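Local coordinates for protein putative N-acetylmuramoyl-L-alanine amidase (Enterococcus phage phiM1EF22, PDB 7D55) that forms the tetrameric cell-binding domain of an enterococcal phage lysin, probably holding its amidase activity against the bacterial cell wall, at residues Cys3-Pro8 with Val31-Val36; Pro8-Ser11 with Leu16-Asn19; Asp21-Met26 with Tyr60-Trp65. One frame throughout, in Å; residues are numbered along the deposited sequence.

How the interactions relate
All three contacts gather around the sheet in which strands 3-9, 22-28 and 33-36 lie side by side, and they illustrate how chemistry shifts with depth. Interaction 1 is buried near the centre of the chain and joins strands that are second neighbours, by sulfur, aromatic and aliphatic contacts. Interaction 2 starts from the same strand 3-9, sharing Pro8, but lies at the domain's margin, where part of the contact is a bond between amide and carboxylate. Interaction 3 is partly buried and sets an amide on an indole. Glu6 of interaction 1 binds Gln62 of interaction 3, while Ser11 of interaction 2 binds Asp21.

Interaction 1: residues Cys3-Pro8 with Val31-Val36; sequences CLYERP and VNCRRV
The phenol oxygen of Tyr5 is hydrogen-bonded to Glu76 OE2 of helix 71-78, and Cys33 packs against the same oxygen without a hydrogen bond: Cys33 SG lies 3.4 Å from Tyr5 OH, and Cys33 CB touches it too. The sulfur lies near the plane of the ring, 5.2 Å from the centroid of the Tyr5 ring and 78° off the ring normal, so this is an edge-on sulfur-aromatic contact; along that edge Tyr5 CE1 is 4.1 Å from Cys33 SG. The tyrosine reaches it because its ring carbon CG sits between the backbone N and carbonyl carbon (chi1 64°), sending the ring over the sheet.

Strands 3-9 and 33-36 are not neighbours. Strand 22-28 runs antiparallel between them in a mixed sheet, so the two meet through side chains, one pair on each face of the sheet. Tyr5 and Cys33 meet on the face covered by helix 71-78, with Met26 touching both. On the other face, beneath helix 39-53, Leu4 CD2 lies 4.2 Å from Val36 CG2, although the CA atoms of Leu4 and Val36 are 8.8 Å apart. Leu4 is covered there by Met42 and Ile45, and Val36 also packs on Phe27.

Farther along the first strand, Arg7 NH1 donates to Pro8 O at 2.8 Å, a fairly straight bond (N-H...O angle 154°) that meets a lone pair in the carbonyl plane. Its other terminal nitrogen, NH2, forms a salt bridge with Glu76 OE1, so one carboxylate serves both Arg7 and Tyr5; the arginine would tend to keep that carboxylate ionised.

Interaction 2: residues Pro8-Ser11 with Leu16-Asn19; sequences PINS and LEWN
Ile9 and Leu16 bring the backbones closest, their CA atoms 4.4 Å apart, where the chain folds back on the end of strand 3-9. Residues 16-19 form no regular strand of their own; they belong to the long loop of a beta-hairpin whose arms are strands 3-9 and 22-28. Ile9 is also the residue faced by both Asp21 and Ala22, a classic beta bulge at the loop end of the hairpin.

Pro8 packs against the backbone of the returning loop. Pro8 CB is 3.4 Å from Glu17 O, and Pro8 CG is 3.7 Å from Trp18 O, so the apolar ring rests against two successive carbonyls. One branch of Leu16 supplies the aliphatic part of the contact: Leu16 CD2 lies 3.9 Å from Ile9 CG1 and also touches Ile9 CB and CD1. The isoleucine presents this branch because CG1 stands opposite the backbone N (chi1 -175°). Ile84, Lys86 and Met26 cover other parts of Leu16, placing it between the hairpin and the C-terminal tail.

Toward the surface the chemistry becomes polar. Asn10 OD1 accepts from the backbone N atoms of Lys12 and Thr13, in the manner of an Asx turn, which anchors the amide at the start of the loop. The other end of that amide turns to Glu17, the two flat groups standing 77° apart. Asn10 ND2 donates to Glu17 OE1 at 3.1 Å, meeting the oxygen from above the carboxylate plane, 51° out of it.

Interaction 3: residues Asp21-Met26 with Tyr60-Trp65; sequences DAWTVM and YSQKEW
Trp23 on strand 22-28 and Gln62 in the loop after strand 59-60 make nearly all of this contact. Tyr60 comes first in the loop segment, its hydroxyl bonded to Asp47 of the third subunit. At Ser61 the chain bends: Ser61 OG accepts from Lys63 N at 3.0 Å in an ST turn, Ser61 N donates to Glu64 OE2 at 2.8 Å, and Ser61 O takes the N-H groups of both Glu64 and Trp65.

From this bend the side chain of Gln62 extends across the indole. With the chain extended beyond CG (chi2 -179°), its amide lies flat over the ring of Trp23, the planes 17° apart, as an amide-aromatic stack. Gln62 OE1 stands 3.1 Å from Trp23 CE2, near the bond shared by the two rings, and Gln62 NE2 lies 3.4 Å from Trp23 CG. Ahead of the amide, Gln62 CG sits 4.0 Å from the centroid of the six-membered ring of Trp23, a CH-pi contact over the face. Gln62 NE2 also donates to Glu6 OE2, a bond that helps hold the rotation of the amide and is consistent with NE2 lying on that side.

Trp65 ends the walk. Its carbonyl O approaches Trp23 CZ3 obliquely at 4.4 Å, while its indole lies face against the Tyr60 ring, with Trp65 CZ2 3.5 Å above the Tyr60 plane. The loop thus lies beside strand 3-9, whose Pro8 also touches Trp23, and Trp65 is packed between Tyr5 of that strand, Tyr72 and Leu75 of helix 71-78, and Val44 of the third subunit.

Interaction 1: residues Cys3-Pro8 with Val31-Val36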
ATOM      1  N   CYS A   3       4.801   7.325   8.377  1.00  9.39           N
ATOM      2  CA  CYS A   3       5.200   8.312   9.366  1.00  9.87           C
ATOM      3  C   CYS A   3       3.958   8.981   9.921  1.00  9.48           C
ATOM      4  O   CYS A   3       2.874   8.905   9.335  1.00  9.17           O
ATOM      5  CB  CYS A   3       6.174   9.350   8.795  1.00 12.00           C
ATOM      6  SG  CYS A   3       5.523  10.414   7.498  1.00 13.48           S
ATOM      7  N   LEU A   4       4.125   9.599  11.087  1.00  8.96           N
ATOM      8  CA  LEU A   4       3.181  10.566  11.625  1.00  9.15           C
ATOM      9  C   LEU A   4       3.840  11.934  11.580  1.00  8.69           C
ATOM     10  O   LEU A   4       5.062  12.053  11.710  1.00  8.73           O
ATOM     11  CB  LEU A   4       2.834  10.242  13.078  1.00  8.91           C
ATOM     12  CG  LEU A   4       2.040   8.945  13.283  1.00  9.99           C
ATOM     13  CD1 LEU A   4       2.135   8.456  14.730  1.00 10.30           C
ATOM     14  CD2 LEU A   4       0.591   9.171  12.870  1.00 10.97           C
ATOM     15  N   TYR A   5       3.028  12.970  11.394  1.00  9.18           N
ATOM     16  CA  TYR A   5       3.547  14.332  11.376  1.00  9.01           C
ATOM     17  C   TYR A   5       2.414  15.271  11.748  1.00  8.62           C
ATOM     18  O   TYR A   5       1.252  14.871  11.832  1.00  9.48           O
ATOM     19  CB  TYR A   5       4.154  14.704  10.010  1.00  8.83           C
ATOM     20  CG  TYR A   5       3.161  14.732   8.867  1.00  8.69           C
ATOM     21  CD1 TYR A   5       2.816  13.568   8.193  1.00  9.33           C
ATOM     22  CD2 TYR A   5       2.580  15.931   8.452  1.00  8.52           C
ATOM     23  CE1 TYR A   5       1.912  13.593   7.135  1.00  9.18           C
ATOM     24  CE2 TYR A   5       1.678  15.968   7.386  1.00  7.79           C
ATOM     25  CZ  TYR A   5       1.349  14.796   6.740  1.00  8.84           C
ATOM     26  OH  TYR A   5       0.446  14.820   5.697  1.00  9.75           O
ATOM     27  N   GLU A   6       2.761  16.533  11.971  1.00  9.68           N
ATOM     28  CA  GLU A   6       1.763  17.552  12.251  1.00  9.55           C
ATOM     29  C   GLU A   6       1.785  18.599  11.148  1.00  9.70           C
ATOM     30  O   GLU A   6       2.842  18.892  10.585  1.00 10.28           O
ATOM     31  CB  GLU A   6       2.053  18.217  13.595  1.00 11.55           C
ATOM     32  CG  GLU A   6       1.796  17.291  14.772  1.00 13.91           C
ATOM     33  CD  GLU A   6       2.258  17.878  16.091  1.00 19.04           C
ATOM     34  OE1 GLU A   6       3.114  17.268  16.754  1.00 24.80           O
ATOM     35  OE2 GLU A   6       1.770  18.947  16.469  1.00 19.66           O
ATOM     36  N   ARG A   7       0.621  19.177  10.851  1.00  9.31           N
ATOM     37  CA  ARG A   7       0.519  20.193   9.813  1.00  8.57           C
ATOM     38  C   ARG A   7      -0.664  21.105  10.122  1.00  7.95           C
ATOM     39  O   ARG A   7      -1.563  20.729  10.895  1.00  8.70           O
ATOM     40  CB  ARG A   7       0.395  19.559   8.416  1.00  8.43           C
ATOM     41  CG  ARG A   7      -0.825  18.677   8.237  1.00  9.06           C
ATOM     42  CD  ARG A   7      -1.881  19.370   7.389  1.00 11.25           C
ATOM     43  NE  ARG A   7      -1.397  19.568   6.025  1.00 12.44           N
ATOM     44  CZ  ARG A   7      -1.310  20.741   5.400  1.00 11.97           C
ATOM     45  NH1 ARG A   7      -1.696  21.866   6.002  1.00 11.98           N
ATOM     46  NH2 ARG A   7      -0.842  20.781   4.153  1.00 11.30           N
ATOM     47  N   PRO A   8      -0.682  22.320   9.569  1.00  8.41           N
ATOM     48  CA  PRO A   8      -1.730  23.283   9.942  1.00  8.77           C
ATOM     49  C   PRO A   8      -3.108  22.930   9.396  1.00  8.94           C
ATOM     50  O   PRO A   8      -3.261  22.332   8.322  1.00  9.30           O
ATOM     51  CB  PRO A   8      -1.232  24.604   9.343  1.00  8.68           C
ATOM     52  CG  PRO A   8       0.242  24.421   9.204  1.00  7.35           C
ATOM     53  CD  PRO A   8       0.410  22.974   8.818  1.00  7.83           C
ATOM     54  N   VAL A  31       1.052   5.690   0.510  1.00 10.69           N
ATOM     55  CA  VAL A  31       0.034   5.815  -0.525  1.00 10.63           C
ATOM     56  C   VAL A  31      -0.732   7.127  -0.392  1.00 11.58           C
ATOM     57  O   VAL A  31      -0.929   7.848  -1.372  1.00 11.80           O
ATOM     58  CB  VAL A  31      -0.929   4.604  -0.510  1.00 12.14           C
ATOM     59  CG1 VAL A  31      -1.994   4.758  -1.580  1.00 12.97           C
ATOM     60  CG2 VAL A  31      -0.171   3.291  -0.681  1.00 14.82           C
ATOM     61  N   ASN A  32      -1.176   7.450   0.822  1.00 10.78           N
ATOM     62  CA  ASN A  32      -1.929   8.673   1.056  1.00 10.65           C
ATOM     63  C   ASN A  32      -1.578   9.221   2.433  1.00 10.34           C
ATOM     64  O   ASN A  32      -0.925   8.554   3.245  1.00 11.60           O
ATOM     65  CB  ASN A  32      -3.441   8.438   0.926  1.00 12.48           C
ATOM     66  CG  ASN A  32      -3.923   7.244   1.734  1.00 17.07           C
ATOM     67  OD1 ASN A  32      -3.570   7.089   2.894  1.00 20.32           O
ATOM     68  ND2 ASN A  32      -4.748   6.409   1.125  1.00 20.07           N
ATOM     69  N   CYS A  33      -2.032  10.449   2.694  1.00  9.86           N
ATOM     70  CA  CYS A  33      -1.922  11.075   4.002  1.00 10.27           C
ATOM     71  C   CYS A  33      -3.330  11.295   4.539  1.00  9.67           C
ATOM     72  O   CYS A  33      -4.197  11.817   3.826  1.00 11.91           O
ATOM     73  CB  CYS A  33      -1.165  12.405   3.911  1.00 10.96           C
ATOM     74  SG  CYS A  33       0.599  12.196   3.531  1.00 11.76           S
ATOM     75  N   ARG A  34      -3.567  10.878   5.777  1.00  9.47           N
ATOM     76  CA  ARG A  34      -4.899  10.921   6.353  1.00  9.22           C
ATOM     77  C   ARG A  34      -4.830  11.575   7.719  1.00  9.20           C
ATOM     78  O   ARG A  34      -3.866  11.372   8.466  1.00  9.20           O
ATOM     79  CB  ARG A  34      -5.456   9.510   6.508  1.00 11.14           C
ATOM     80  CG  ARG A  34      -6.936   9.494   6.747  1.00 12.83           C
ATOM     81  CD  ARG A  34      -7.462   8.066   6.868  1.00 11.79           C
ATOM     82  NE  ARG A  34      -7.392   7.307   5.619  1.00 12.58           N
ATOM     83  CZ  ARG A  34      -8.319   7.345   4.657  1.00 14.88           C
ATOM     84  NH1 ARG A  34      -9.380   8.136   4.771  1.00 15.11           N
ATOM     85  NH2 ARG A  34      -8.182   6.601   3.571  1.00 14.80           N
ATOM     86  N   ARG A  35      -5.856  12.354   8.044  1.00 10.86           N
ATOM     87  CA  ARG A  35      -5.874  13.049   9.323  1.00 10.53           C
ATOM     88  C   ARG A  35      -6.095  12.080  10.477  1.00 11.35           C
ATOM     89  O   ARG A  35      -6.917  11.160  10.392  1.00 13.36           O
ATOM     90  CB  ARG A  35      -6.960  14.115   9.347  1.00  9.75           C
ATOM     91  CG  ARG A  35      -6.930  14.923  10.634  1.00 10.99           C
ATOM     92  CD  ARG A  35      -8.097  15.849  10.747  1.00 12.91           C
ATOM     93  NE  ARG A  35      -8.042  16.555  12.018  1.00 13.82           N
ATOM     94  CZ  ARG A  35      -8.978  17.383  12.456  1.00 18.40           C
ATOM     95  NH1 ARG A  35     -10.061  17.614  11.718  1.00 18.54           N
ATOM     96  NH2 ARG A  35      -8.830  17.976  13.632  1.00 20.88           N
ATOM     97  N   VAL A  36      -5.354  12.307  11.563  1.00  9.96           N
ATOM     98  CA  VAL A  36      -5.483  11.576  12.818  1.00 11.09           C
ATOM     99  C   VAL A  36      -6.083  12.555  13.815  1.00 14.63           C
ATOM    100  O   VAL A  36      -5.501  13.618  14.067  1.00 17.32           O
ATOM    101  CB  VAL A  36      -4.104  11.093  13.302  1.00 10.78           C
ATOM    102  CG1 VAL A  36      -4.215  10.375  14.632  1.00 12.36           C
ATOM    103  CG2 VAL A  36      -3.449  10.195  12.253  1.00 11.02           C
TER

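Interaction 2: residues Pro8-Ser11 with Leu16-Asn19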
ATOM      1  N   PRO A   8      -0.682  22.320   9.569  1.00  8.41           N
ATOM      2  CA  PRO A   8      -1.730  23.283   9.942  1.00  8.77           C
ATOM      3  C   PRO A   8      -3.108  22.930   9.396  1.00  8.94           C
ATOM      4  O   PRO A   8      -3.261  22.332   8.322  1.00  9.30           O
ATOM      5  CB  PRO A   8      -1.232  24.604   9.343  1.00  8.68           C
ATOM      6  CG  PRO A   8       0.242  24.421   9.204  1.00  7.35           C
ATOM      7  CD  PRO A   8       0.410  22.974   8.818  1.00  7.83           C
ATOM      8  N   ILE A   9      -4.123  23.370  10.139  1.00  8.88           N
ATOM      9  CA  ILE A   9      -5.521  23.165   9.785  1.00  9.11           C
ATOM     10  C   ILE A   9      -6.296  24.400  10.218  1.00  9.51           C
ATOM     11  O   ILE A   9      -5.951  25.058  11.204  1.00 10.11           O
ATOM     12  CB  ILE A   9      -6.091  21.864  10.423  1.00 10.44           C
ATOM     13  CG1 ILE A   9      -7.512  21.590   9.945  1.00 11.48           C
ATOM     14  CG2 ILE A   9      -6.075  21.941  11.942  1.00 11.56           C
ATOM     15  CD1 ILE A   9      -8.004  20.198  10.294  1.00 13.29           C
ATOM     16  N   ASN A  10      -7.324  24.740   9.454  1.00 10.27           N
ATOM     17  CA  ASN A  10      -8.223  25.821   9.836  1.00 12.63           C
ATOM     18  C   ASN A  10      -9.214  25.271  10.857  1.00 13.53           C
ATOM     19  O   ASN A  10     -10.018  24.394  10.529  1.00 14.78           O
ATOM     20  CB  ASN A  10      -8.961  26.327   8.601  1.00 13.89           C
ATOM     21  CG  ASN A  10      -9.806  27.565   8.878  1.00 15.35           C
ATOM     22  OD1 ASN A  10     -10.547  27.625   9.861  1.00 15.02           O
ATOM     23  ND2 ASN A  10      -9.714  28.551   7.995  1.00 17.74           N
ATOM     24  N   SER A  11      -9.160  25.791  12.084  1.00 13.82           N
ATOM     25  CA  SER A  11      -9.988  25.254  13.163  1.00 16.40           C
ATOM     26  C   SER A  11     -11.473  25.535  12.972  1.00 16.77           C
ATOM     27  O   SER A  11     -12.308  24.837  13.567  1.00 18.22           O
ATOM     28  CB  SER A  11      -9.532  25.822  14.508  1.00 17.88           C
ATOM     29  OG  SER A  11      -9.733  27.225  14.565  1.00 19.92           O
ATOM     30  N   LEU A  16      -7.424  21.824   5.461  1.00 11.93           N
ATOM     31  CA  LEU A  16      -5.976  21.989   5.537  1.00 11.18           C
ATOM     32  C   LEU A  16      -5.564  23.199   4.710  1.00 12.50           C
ATOM     33  O   LEU A  16      -5.971  23.337   3.551  1.00 13.94           O
ATOM     34  CB  LEU A  16      -5.284  20.741   5.005  1.00 11.49           C
ATOM     35  CG  LEU A  16      -5.685  19.443   5.705  1.00 11.47           C
ATOM     36  CD1 LEU A  16      -4.836  18.296   5.185  1.00 11.04           C
ATOM     37  CD2 LEU A  16      -5.564  19.560   7.224  1.00 11.43           C
ATOM     38  N   GLU A  17      -4.796  24.099   5.324  1.00 12.61           N
ATOM     39  CA  GLU A  17      -4.362  25.345   4.696  1.00 15.75           C
ATOM     40  C   GLU A  17      -2.951  25.640   5.178  1.00 14.41           C
ATOM     41  O   GLU A  17      -2.579  25.242   6.282  1.00 14.08           O
ATOM     42  CB  GLU A  17      -5.230  26.535   5.141  1.00 22.29           C
ATOM     43  CG  GLU A  17      -6.721  26.304   5.105  1.00 29.11           C
ATOM     44  CD  GLU A  17      -7.508  27.562   5.395  1.00 33.60           C
ATOM     45  OE1 GLU A  17      -7.081  28.335   6.280  1.00 35.39           O
ATOM     46  OE2 GLU A  17      -8.558  27.768   4.754  1.00 36.25           O
ATOM     47  N   TRP A  18      -2.170  26.357   4.359  1.00 13.72           N
ATOM     48  CA  TRP A  18      -0.776  26.597   4.731  1.00 13.80           C
ATOM     49  C   TRP A  18      -0.668  27.418   6.005  1.00 12.56           C
ATOM     50  O   TRP A  18       0.271  27.230   6.788  1.00 11.90           O
ATOM     51  CB  TRP A  18      -0.003  27.271   3.592  1.00 14.39           C
ATOM     52  CG  TRP A  18      -0.166  28.768   3.520  1.00 14.90           C
ATOM     53  CD1 TRP A  18      -1.076  29.454   2.773  1.00 15.23           C
ATOM     54  CD2 TRP A  18       0.612  29.762   4.215  1.00 17.05           C
ATOM     55  NE1 TRP A  18      -0.914  30.811   2.956  1.00 14.86           N
ATOM     56  CE2 TRP A  18       0.112  31.024   3.837  1.00 16.64           C
ATOM     57  CE3 TRP A  18       1.673  29.702   5.126  1.00 18.23           C
ATOM     58  CZ2 TRP A  18       0.633  32.217   4.334  1.00 17.23           C
ATOM     59  CZ3 TRP A  18       2.192  30.892   5.622  1.00 19.75           C
ATOM     60  CH2 TRP A  18       1.673  32.130   5.220  1.00 18.81           C
ATOM     61  N   ASN A  19      -1.618  28.315   6.238  1.00 11.92           N
ATOM     62  CA  ASN A  19      -1.590  29.221   7.377  1.00 12.79           C
ATOM     63  C   ASN A  19      -2.712  28.928   8.366  1.00 13.00           C
ATOM     64  O   ASN A  19      -3.282  29.837   8.971  1.00 14.36           O
ATOM     65  CB  ASN A  19      -1.626  30.675   6.928  1.00 15.02           C
ATOM     66  CG  ASN A  19      -0.981  31.597   7.940  1.00 18.97           C
ATOM     67  OD1 ASN A  19      -0.304  31.137   8.873  1.00 20.32           O
ATOM     68  ND2 ASN A  19      -1.193  32.895   7.781  1.00 21.75           N
TER

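Interaction 3: residues Asp21-Met26 with Tyr60-Trp65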
ATOM      1  N   ASP A  21      -4.755  28.064  11.669  1.00 11.52           N
ATOM      2  CA  ASP A  21      -4.582  28.590  13.012  1.00 13.26           C
ATOM      3  C   ASP A  21      -4.408  27.497  14.056  1.00 11.82           C
ATOM      4  O   ASP A  21      -4.165  27.817  15.228  1.00 13.62           O
ATOM      5  CB  ASP A  21      -5.784  29.445  13.402  1.00 16.04           C
ATOM      6  CG  ASP A  21      -7.061  28.637  13.489  1.00 20.60           C
ATOM      7  OD1 ASP A  21      -7.391  27.927  12.520  1.00 21.19           O
ATOM      8  OD2 ASP A  21      -7.728  28.696  14.539  1.00 24.67           O
ATOM      9  N   ALA A  22      -4.549  26.231  13.670  1.00 10.75           N
ATOM     10  CA  ALA A  22      -4.361  25.110  14.574  1.00 10.10           C
ATOM     11  C   ALA A  22      -3.540  24.046  13.854  1.00  8.99           C
ATOM     12  O   ALA A  22      -3.152  24.210  12.689  1.00  9.04           O
ATOM     13  CB  ALA A  22      -5.709  24.603  15.117  1.00 10.41           C
ATOM     14  N   TRP A  23      -3.261  22.953  14.555  1.00  9.23           N
ATOM     15  CA  TRP A  23      -2.440  21.875  14.021  1.00  9.22           C
ATOM     16  C   TRP A  23      -3.175  20.559  14.182  1.00  9.11           C
ATOM     17  O   TRP A  23      -3.939  20.379  15.136  1.00 10.98           O
ATOM     18  CB  TRP A  23      -1.070  21.805  14.743  1.00  8.99           C
ATOM     19  CG  TRP A  23      -0.269  23.031  14.471  1.00 10.15           C
ATOM     20  CD1 TRP A  23      -0.408  24.249  15.064  1.00 11.40           C
ATOM     21  CD2 TRP A  23       0.758  23.177  13.487  1.00 10.75           C
ATOM     22  NE1 TRP A  23       0.488  25.147  14.522  1.00 12.52           N
ATOM     23  CE2 TRP A  23       1.213  24.508  13.549  1.00 10.59           C
ATOM     24  CE3 TRP A  23       1.349  22.308  12.566  1.00 10.71           C
ATOM     25  CZ2 TRP A  23       2.225  24.988  12.723  1.00 10.98           C
ATOM     26  CZ3 TRP A  23       2.374  22.788  11.750  1.00  9.80           C
ATOM     27  CH2 TRP A  23       2.789  24.117  11.829  1.00  8.45           C
ATOM     28  N   THR A  24      -2.947  19.648  13.234  1.00  8.43           N
ATOM     29  CA  THR A  24      -3.451  18.290  13.329  1.00  9.01           C
ATOM     30  C   THR A  24      -2.345  17.293  13.015  1.00  8.53           C
ATOM     31  O   THR A  24      -1.441  17.556  12.217  1.00  9.07           O
ATOM     32  CB  THR A  24      -4.627  18.025  12.386  1.00 10.09           C
ATOM     33  OG1 THR A  24      -5.134  16.699  12.618  1.00 11.27           O
ATOM     34  CG2 THR A  24      -4.196  18.166  10.918  1.00 10.26           C
ATOM     35  N   VAL A  25      -2.421  16.145  13.683  1.00  8.79           N
ATOM     36  CA  VAL A  25      -1.590  15.009  13.323  1.00  8.37           C
ATOM     37  C   VAL A  25      -2.133  14.400  12.042  1.00  9.62           C
ATOM     38  O   VAL A  25      -3.346  14.419  11.792  1.00 10.70           O
ATOM     39  CB  VAL A  25      -1.555  13.996  14.483  1.00  8.69           C
ATOM     40  CG1 VAL A  25      -0.718  12.784  14.125  1.00  8.71           C
ATOM     41  CG2 VAL A  25      -0.984  14.657  15.708  1.00 10.13           C
ATOM     42  N   MET A  26      -1.227  13.894  11.211  1.00  9.67           N
ATOM     43  CA  MET A  26      -1.548  13.171   9.992  1.00  8.45           C
ATOM     44  C   MET A  26      -0.734  11.886   9.970  1.00  7.56           C
ATOM     45  O   MET A  26       0.344  11.797  10.571  1.00  8.20           O
ATOM     46  CB  MET A  26      -1.160  13.974   8.740  1.00 11.58           C
ATOM     47  CG  MET A  26      -1.807  15.356   8.618  1.00 11.84           C
ATOM     48  SD  MET A  26      -3.531  15.368   8.080  1.00 15.63           S
ATOM     49  CE  MET A  26      -3.375  14.748   6.403  1.00 14.11           C
ATOM     50  N   TYR A  60       7.423  13.284  12.754  1.00 10.13           N
ATOM     51  CA  TYR A  60       7.998  14.597  12.528  1.00 10.26           C
ATOM     52  C   TYR A  60       7.193  15.581  13.357  1.00 11.67           C
ATOM     53  O   TYR A  60       5.981  15.726  13.153  1.00 15.10           O
ATOM     54  CB  TYR A  60       7.947  14.955  11.050  1.00 10.97           C
ATOM     55  CG  TYR A  60       8.827  14.080  10.193  1.00 11.97           C
ATOM     56  CD1 TYR A  60       8.354  12.872   9.702  1.00 11.93           C
ATOM     57  CD2 TYR A  60      10.129  14.455   9.881  1.00 13.07           C
ATOM     58  CE1 TYR A  60       9.142  12.064   8.919  1.00 12.77           C
ATOM     59  CE2 TYR A  60      10.926  13.657   9.085  1.00 13.37           C
ATOM     60  CZ  TYR A  60      10.429  12.459   8.610  1.00 13.63           C
ATOM     61  OH  TYR A  60      11.211  11.652   7.812  1.00 17.17           O
ATOM     62  N   SER A  61       7.853  16.219  14.310  1.00 11.53           N
ATOM     63  CA  SER A  61       7.189  17.183  15.163  1.00 11.58           C
ATOM     64  C   SER A  61       7.264  18.561  14.520  1.00  9.98           C
ATOM     65  O   SER A  61       7.912  18.765  13.487  1.00 11.27           O
ATOM     66  CB  SER A  61       7.847  17.206  16.538  1.00 13.92           C
ATOM     67  OG  SER A  61       8.986  18.045  16.514  1.00 15.08           O
ATOM     68  N   GLN A  62       6.631  19.538  15.173  1.00  9.87           N
ATOM     69  CA  GLN A  62       6.683  20.912  14.685  1.00 10.59           C
ATOM     70  C   GLN A  62       8.054  21.554  14.834  1.00 11.24           C
ATOM     71  O   GLN A  62       8.259  22.653  14.315  1.00 11.31           O
ATOM     72  CB  GLN A  62       5.637  21.770  15.388  1.00 10.30           C
ATOM     73  CG  GLN A  62       4.207  21.431  14.995  1.00 10.51           C
ATOM     74  CD  GLN A  62       3.218  22.331  15.698  1.00 11.27           C
ATOM     75  OE1 GLN A  62       3.342  23.549  15.638  1.00 12.82           O
ATOM     76  NE2 GLN A  62       2.235  21.735  16.377  1.00 12.01           N
ATOM     77  N   LYS A  63       8.983  20.922  15.553  1.00 12.49           N
ATOM     78  CA  LYS A  63      10.359  21.398  15.535  1.00 14.68           C
ATOM     79  C   LYS A  63      10.981  21.211  14.155  1.00 17.48           C
ATOM     80  O   LYS A  63      11.736  22.073  13.689  1.00 21.36           O
ATOM     81  CB  LYS A  63      11.166  20.671  16.613  1.00 15.32           C
ATOM     82  CG  LYS A  63      12.621  21.084  16.694  1.00 18.83           C
ATOM     83  CD  LYS A  63      13.310  20.453  17.898  1.00 23.17           C
ATOM     84  CE  LYS A  63      14.753  20.941  18.030  1.00 26.73           C
ATOM     85  NZ  LYS A  63      15.516  20.729  16.763  1.00 29.28           N
ATOM     86  N   GLU A  64      10.648  20.109  13.476  1.00 16.22           N
ATOM     87  CA  GLU A  64      11.213  19.736  12.180  1.00 15.84           C
ATOM     88  C   GLU A  64      10.402  20.288  11.007  1.00 13.05           C
ATOM     89  O   GLU A  64      10.966  20.821  10.042  1.00 13.99           O
ATOM     90  CB  GLU A  64      11.263  18.206  12.063  1.00 18.68           C
ATOM     91  CG  GLU A  64      12.271  17.500  12.959  1.00 24.19           C
ATOM     92  CD  GLU A  64      11.735  17.199  14.349  1.00 29.51           C
ATOM     93  OE1 GLU A  64      12.413  17.558  15.338  1.00 31.56           O
ATOM     94  OE2 GLU A  64      10.645  16.592  14.456  1.00 31.33           O
ATOM     95  N   TRP A  65       9.082  20.132  11.049  1.00 11.64           N
ATOM     96  CA  TRP A  65       8.210  20.509   9.943  1.00  8.90           C
ATOM     97  C   TRP A  65       7.214  21.533  10.458  1.00  9.59           C
ATOM     98  O   TRP A  65       6.429  21.228  11.358  1.00 10.86           O
ATOM     99  CB  TRP A  65       7.440  19.294   9.425  1.00  9.25           C
ATOM    100  CG  TRP A  65       8.227  18.250   8.693  1.00 10.02           C
ATOM    101  CD1 TRP A  65       9.582  18.171   8.536  1.00 12.18           C
ATOM    102  CD2 TRP A  65       7.675  17.126   8.008  1.00  9.75           C
ATOM    103  NE1 TRP A  65       9.907  17.051   7.790  1.00 12.54           N
ATOM    104  CE2 TRP A  65       8.751  16.396   7.455  1.00  9.56           C
ATOM    105  CE3 TRP A  65       6.375  16.663   7.815  1.00  8.94           C
ATOM    106  CZ2 TRP A  65       8.556  15.228   6.715  1.00  8.98           C
ATOM    107  CZ3 TRP A  65       6.182  15.511   7.083  1.00  9.31           C
ATOM    108  CH2 TRP A  65       7.267  14.801   6.542  1.00 10.51           C
TER